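Local structure of transcription elongation factor Spt5 (Methanocaldococcus jannaschii, 3LPE) at residues A[12-17]-A[79-84]; A[38-43]-A[55-60]. The protein stimulates transcription elongation as a heterodimer with Spt4, through an NGN domain that mediates the interaction with RNA polymerase. One frame throughout, in Å; residues are numbered along the deposited sequence.

Contact 1: A[12-17]-A[79-84]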
loop_
_atom_site.group_PDB
_atom_site.type_symbol
_atom_site.label_atom_id
_atom_site.label_comp_id
_atom_site.label_asym_id
_atom_site.label_seq_id
_atom_site.Cartn_x
_atom_site.Cartn_y
_atom_site.Cartn_z
ATOM N N ILE A 12 -7.195 4.069 9.573
ATOM C CA ILE A 12 -5.988 4.190 8.780
ATOM C C ILE A 12 -4.993 5.046 9.563
ATOM O O ILE A 12 -5.368 6.062 10.122
ATOM C CB ILE A 12 -6.266 4.872 7.444
ATOM C CG1 ILE A 12 -7.301 4.065 6.646
ATOM C CG2 ILE A 12 -4.993 4.963 6.635
ATOM C CD1 ILE A 12 -7.981 4.883 5.586
ATOM N N PHE A 13 -3.732 4.626 9.600
ATOM C CA PHE A 13 -2.710 5.369 10.356
ATOM C C PHE A 13 -1.545 5.730 9.448
ATOM O O PHE A 13 -1.219 4.984 8.517
ATOM C CB PHE A 13 -2.192 4.525 11.529
ATOM C CG PHE A 13 -3.226 4.297 12.597
ATOM C CD1 PHE A 13 -3.478 5.270 13.549
ATOM C CD2 PHE A 13 -3.982 3.131 12.619
ATOM C CE1 PHE A 13 -4.453 5.078 14.530
ATOM C CE2 PHE A 13 -4.946 2.929 13.601
ATOM C CZ PHE A 13 -5.180 3.903 14.549
ATOM N N ALA A 14 -0.927 6.874 9.716
ATOM C CA ALA A 14 0.318 7.235 9.046
ATOM C C ALA A 14 1.496 6.768 9.905
ATOM O O ALA A 14 1.559 7.079 11.090
ATOM C CB ALA A 14 0.367 8.756 8.783
ATOM N N VAL A 15 2.380 5.968 9.313
ATOM C CA VAL A 15 3.579 5.474 9.973
ATOM C C VAL A 15 4.760 6.278 9.402
ATOM O O VAL A 15 4.942 6.339 8.197
ATOM C CB VAL A 15 3.788 3.976 9.684
ATOM C CG1 VAL A 15 5.163 3.511 10.166
ATOM C CG2 VAL A 15 2.688 3.175 10.339
ATOM N N ARG A 16 5.535 6.910 10.269
ATOM C CA ARG A 16 6.653 7.723 9.788
ATOM C C ARG A 16 7.859 6.853 9.482
ATOM O O ARG A 16 8.240 6.011 10.263
ATOM C CB ARG A 16 7.018 8.806 10.794
ATOM C CG ARG A 16 8.158 9.699 10.295
ATOM C CD ARG A 16 8.481 10.846 11.240
ATOM N NE ARG A 16 9.595 11.628 10.686
ATOM C CZ ARG A 16 10.305 12.524 11.368
ATOM N NH1 ARG A 16 10.029 12.756 12.641
ATOM N NH2 ARG A 16 11.308 13.164 10.777
ATOM N N THR A 17 8.483 7.068 8.329
ATOM C CA THR A 17 9.646 6.286 7.991
ATOM C C THR A 17 10.751 7.224 7.591
ATOM O O THR A 17 10.525 8.428 7.471
ATOM C CB THR A 17 9.363 5.359 6.791
ATOM O OG1 THR A 17 9.375 6.127 5.579
ATOM C CG2 THR A 17 7.972 4.638 6.964
ATOM N N GLY A 79 -3.580 9.858 15.851
ATOM C CA GLY A 79 -4.899 10.025 15.263
ATOM C C GLY A 79 -5.048 9.279 13.957
ATOM O O GLY A 79 -4.069 9.046 13.273
ATOM N N THR A 80 -6.277 8.907 13.611
ATOM C CA THR A 80 -6.528 8.220 12.359
ATOM C C THR A 80 -6.513 9.209 11.199
ATOM O O THR A 80 -6.578 10.422 11.395
ATOM C CB THR A 80 -7.894 7.487 12.379
ATOM O OG1 THR A 80 -8.904 8.398 12.820
ATOM C CG2 THR A 80 -7.854 6.287 13.356
ATOM N N ILE A 81 -6.425 8.668 9.988
ATOM C CA ILE A 81 -6.531 9.460 8.773
ATOM C C ILE A 81 -7.862 9.137 8.107
ATOM O O ILE A 81 -8.157 7.965 7.869
ATOM C CB ILE A 81 -5.436 9.098 7.786
ATOM C CG1 ILE A 81 -4.054 9.046 8.480
ATOM C CG2 ILE A 81 -5.427 10.065 6.602
ATOM C CD1 ILE A 81 -3.606 10.370 9.071
ATOM N N ALA A 82 -8.656 10.163 7.802
ATOM C CA ALA A 82 -9.947 9.964 7.123
ATOM C C ALA A 82 -9.762 9.545 5.665
ATOM O O ALA A 82 -8.833 9.987 4.989
ATOM C CB ALA A 82 -10.814 11.220 7.207
ATOM N N ILE A 83 -10.666 8.701 5.176
ATOM C CA ILE A 83 -10.556 8.178 3.818
ATOM C C ILE A 83 -10.503 9.302 2.775
ATOM O O ILE A 83 -9.783 9.199 1.774
ATOM C CB ILE A 83 -11.699 7.177 3.508
ATOM C CG1 ILE A 83 -11.434 6.439 2.195
ATOM C CG2 ILE A 83 -13.050 7.875 3.496
ATOM C CD1 ILE A 83 -10.263 5.446 2.280
ATOM N N GLU A 84 -11.238 10.384 3.019
ATOM C CA GLU A 84 -11.226 11.529 2.103
ATOM C C GLU A 84 -9.858 12.195 1.942
ATOM O O GLU A 84 -9.578 12.764 0.890
ATOM C CB GLU A 84 -12.270 12.587 2.490
ATOM C CG GLU A 84 -12.699 12.531 3.934
ATOM C CD GLU A 84 -13.673 11.400 4.177
ATOM O OE1 GLU A 84 -14.519 11.152 3.289
ATOM O OE2 GLU A 84 -13.586 10.758 5.247
HETATM O O HOH W 1 -9.404 6.190 9.278
HETATM O O HOH W 2 -1.719 8.173 11.978
#

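Contact 2: A[38-43]-A[55-60]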
loop_
_atom_site.group_PDB
_atom_site.type_symbol
_atom_site.label_atom_id
_atom_site.label_comp_id
_atom_site.label_asym_id
_atom_site.label_seq_id
_atom_site.Cartn_x
_atom_site.Cartn_y
_atom_site.Cartn_z
ATOM N N LEU A 38 -1.822 -10.343 11.163
ATOM C CA LEU A 38 -2.343 -9.101 11.714
ATOM C C LEU A 38 -3.508 -8.614 10.878
ATOM O O LEU A 38 -3.560 -8.866 9.676
ATOM C CB LEU A 38 -1.245 -8.041 11.714
ATOM C CG LEU A 38 0.041 -8.454 12.430
ATOM C CD1 LEU A 38 1.119 -7.397 12.216
ATOM C CD2 LEU A 38 -0.223 -8.678 13.914
ATOM N N ASP A 39 -4.431 -7.896 11.506
ATOM C CA ASP A 39 -5.568 -7.333 10.783
ATOM C C ASP A 39 -5.163 -6.043 10.080
ATOM O O ASP A 39 -5.664 -4.963 10.393
ATOM C CB ASP A 39 -6.745 -7.081 11.725
ATOM C CG ASP A 39 -7.402 -8.375 12.198
ATOM O OD1 ASP A 39 -7.447 -9.336 11.412
ATOM O OD2 ASP A 39 -7.850 -8.437 13.358
ATOM N N VAL A 40 -4.254 -6.181 9.124
ATOM C CA VAL A 40 -3.807 -5.082 8.279
ATOM C C VAL A 40 -4.357 -5.363 6.885
ATOM O O VAL A 40 -4.153 -6.451 6.337
ATOM C CB VAL A 40 -2.267 -5.012 8.240
ATOM C CG1 VAL A 40 -1.785 -3.957 7.246
ATOM C CG2 VAL A 40 -1.704 -4.732 9.632
ATOM N N TYR A 41 -5.056 -4.388 6.314
ATOM C CA TYR A 41 -5.784 -4.616 5.078
ATOM C C TYR A 41 -5.147 -4.014 3.837
ATOM O O TYR A 41 -5.276 -4.558 2.742
ATOM C CB TYR A 41 -7.206 -4.105 5.229
ATOM C CG TYR A 41 -7.881 -4.627 6.468
ATOM C CD1 TYR A 41 -7.868 -5.988 6.770
ATOM C CD2 TYR A 41 -8.561 -3.773 7.319
ATOM C CE1 TYR A 41 -8.507 -6.481 7.909
ATOM C CE2 TYR A 41 -9.203 -4.251 8.450
ATOM C CZ TYR A 41 -9.178 -5.608 8.743
ATOM O OH TYR A 41 -9.826 -6.080 9.866
ATOM N N SER A 42 -4.456 -2.892 4.001
ATOM C CA SER A 42 -3.741 -2.311 2.876
ATOM C C SER A 42 -2.652 -1.382 3.387
ATOM O O SER A 42 -2.682 -0.976 4.534
ATOM C CB SER A 42 -4.675 -1.572 1.904
ATOM O OG SER A 42 -5.097 -0.335 2.449
ATOM N N ILE A 43 -1.687 -1.102 2.517
ATOM C CA ILE A 43 -0.532 -0.280 2.847
ATOM C C ILE A 43 -0.301 0.605 1.641
ATOM O O ILE A 43 -0.293 0.135 0.511
ATOM C CB ILE A 43 0.715 -1.137 3.108
ATOM C CG1 ILE A 43 0.462 -2.120 4.251
ATOM C CG2 ILE A 43 1.908 -0.266 3.527
ATOM C CD1 ILE A 43 1.398 -3.306 4.196
ATOM N N VAL A 55 -1.236 2.959 6.661
ATOM C CA VAL A 55 -1.564 1.567 6.971
ATOM C C VAL A 55 -3.019 1.503 7.387
ATOM O O VAL A 55 -3.413 2.118 8.355
ATOM C CB VAL A 55 -0.677 0.995 8.111
ATOM C CG1 VAL A 55 -1.066 -0.454 8.476
ATOM C CG2 VAL A 55 0.825 1.071 7.730
ATOM N N GLU A 56 -3.813 0.774 6.614
ATOM C CA GLU A 56 -5.219 0.528 6.941
ATOM C C GLU A 56 -5.315 -0.762 7.778
ATOM O O GLU A 56 -4.885 -1.849 7.349
ATOM C CB GLU A 56 -6.021 0.411 5.643
ATOM C CG GLU A 56 -7.540 0.327 5.818
ATOM C CD GLU A 56 -8.260 0.109 4.504
ATOM O OE1 GLU A 56 -9.469 0.393 4.436
ATOM O OE2 GLU A 56 -7.621 -0.330 3.534
ATOM N N ALA A 57 -5.847 -0.633 8.983
ATOM C CA ALA A 57 -5.888 -1.744 9.930
ATOM C C ALA A 57 -7.126 -1.675 10.821
ATOM O O ALA A 57 -7.782 -0.636 10.917
ATOM C CB ALA A 57 -4.627 -1.754 10.786
ATOM N N GLU A 58 -7.441 -2.785 11.474
ATOM C CA GLU A 58 -8.610 -2.848 12.333
ATOM C C GLU A 58 -8.426 -2.017 13.597
ATOM O O GLU A 58 -9.353 -1.341 14.046
ATOM C CB GLU A 58 -8.897 -4.287 12.733
ATOM C CG GLU A 58 -10.279 -4.462 13.380
ATOM C CD GLU A 58 -11.409 -3.935 12.506
ATOM O OE1 GLU A 58 -11.302 -4.019 11.263
ATOM O OE2 GLU A 58 -12.401 -3.429 13.065
ATOM N N THR A 59 -7.225 -2.074 14.176
ATOM C CA THR A 59 -6.944 -1.357 15.415
ATOM C C THR A 59 -5.569 -0.733 15.372
ATOM O O THR A 59 -4.733 -1.142 14.585
ATOM C CB THR A 59 -6.957 -2.305 16.623
ATOM O OG1 THR A 59 -5.801 -3.161 16.582
ATOM C CG2 THR A 59 -8.222 -3.150 16.622
ATOM N N LYS A 60 -5.316 0.229 16.253
ATOM C CA LYS A 60 -3.979 0.819 16.330
ATOM C C LYS A 60 -2.972 -0.237 16.779
ATOM O O LYS A 60 -1.807 -0.247 16.349
ATOM C CB LYS A 60 -3.962 2.007 17.292
ATOM C CG LYS A 60 -2.629 2.774 17.243
ATOM C CD LYS A 60 -2.688 4.091 17.977
ATOM C CE LYS A 60 -1.376 4.838 17.778
ATOM N NZ LYS A 60 -1.371 6.171 18.422
#

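Contact 1: A[12-17]-A[79-84]
Ile12 and Ile81 bring their backbones to 5.3 Å between CA atoms, while the directions of 12-14 and 79-83 lie 119° apart, so residues 79-84 pass across the start of strand 12-17 instead of running beside it. A single direct backbone bond fixes the crossing: Ile81 N donates to Ile12 O at 2.8 Å, with an N-H...O angle of 156°. Ile12 O also receives a CA-H...O contact from Thr80 CA at 3.3 Å. Two waters supplement this one direct bond. One water accepts from Ala14 N at 2.7 Å and donates to Gly79 O; another donates to Ile81 O at 2.6 Å and accepts a weak bond from Ile12 N.

The side chains pack around that crossing. Thr80 CG2, anti to its own carbonyl carbon, meets CE1 and CZ of the Phe13 ring obliquely, 3.8 Å from CZ. Ile81 CG1 sits 4.0 Å from Ala14 N, and its CD1 reaches the Ala14 methyl. Farther on, Ile83 CG1 is anti to the backbone N (chi1 -169°), and the branch ends with CD1 at 4.1 Å from Ile12 CD1. Ile12 also packs on Ile41 of the neighbouring Spt4 chain, and Phe13 on Val63 of helix 60-67.

Strand 73-76 flanks 12-17 in the antiparallel sheet, and Ala14 still bonds to Val77. The crossing therefore marks where the chain leaves that sheet edge for the C-terminal helix 83-90, within the NGN domain, whose antiparallel sheet is packed with helices, as in NusG and Spt5 proteins.

Contact 2: A[38-43]-A[55-60]
Tyr41 and Ser42 both face Glu56, which makes a classic beta bulge between strands 40-43 and 55-57, whose directions differ by 163°. Two backbone bonds enclose it: Tyr41 N to Glu56 O at 2.7 Å and Glu56 N to Ser42 O at 2.9 Å. Packing is tight here. Glu56 CG stands anti to the backbone N (chi1 -173°) and the chain stays extended beyond it; Ser42 OG donates to Glu56 OE2 at 2.7 Å, on the anti side of the carboxylate. Ser39 OG of the neighbouring Spt4 chain also hydrogen-bonds to OE2, and Glu40 N of that chain to OE1, so this buried carboxylate is gripped from two chains. On the opposite face Val40 CG1 meets Val55 CG1 at 3.8 Å, with Val40 also packing on Ala33 and Val55 on Met29 of helix 22-35.

The two strands form a beta hairpin of the NGN sheet, and Ser42 and Ile43 pair with an Spt4 strand, so the sheet continues into the partner.

The end at Asp39 and Glu58 is the more solvent-exposed. Tyr41 OH donates to Glu58 OE1 at 2.9 Å, at the ring edge, with ring and carboxylate planes 62° apart. Asp39 O lies over the centre of the Tyr41 ring, 3.9 Å above its plane, and also accepts from Glu58 N. Asp39 CB and Glu58 CB touch at 3.7 Å, yet Asp39 OD2 and Glu58 OE1, like charges, stay 6.0 Å apart.

How the contacts relate
Contacts 1 and 2, with centres about 11 Å apart, share one antiparallel sheet in which strands 12-17 and 52-57 are neighbours. The join is direct: Phe13 O lies 2.7 Å from Val55 N, a probable hydrogen bond. Ile12 CG2 packs on Val55 O at 3.7 Å. Phe13 CZ approaches Lys60 CB at 3.5 Å, so its ring touches both 79-84 and the segment leading into helix 60-67. Along the chain, both segments of contact 2 fall between those of contact 1. Both contacts border the Spt4 subunit, so the shared sheet links them to the interface.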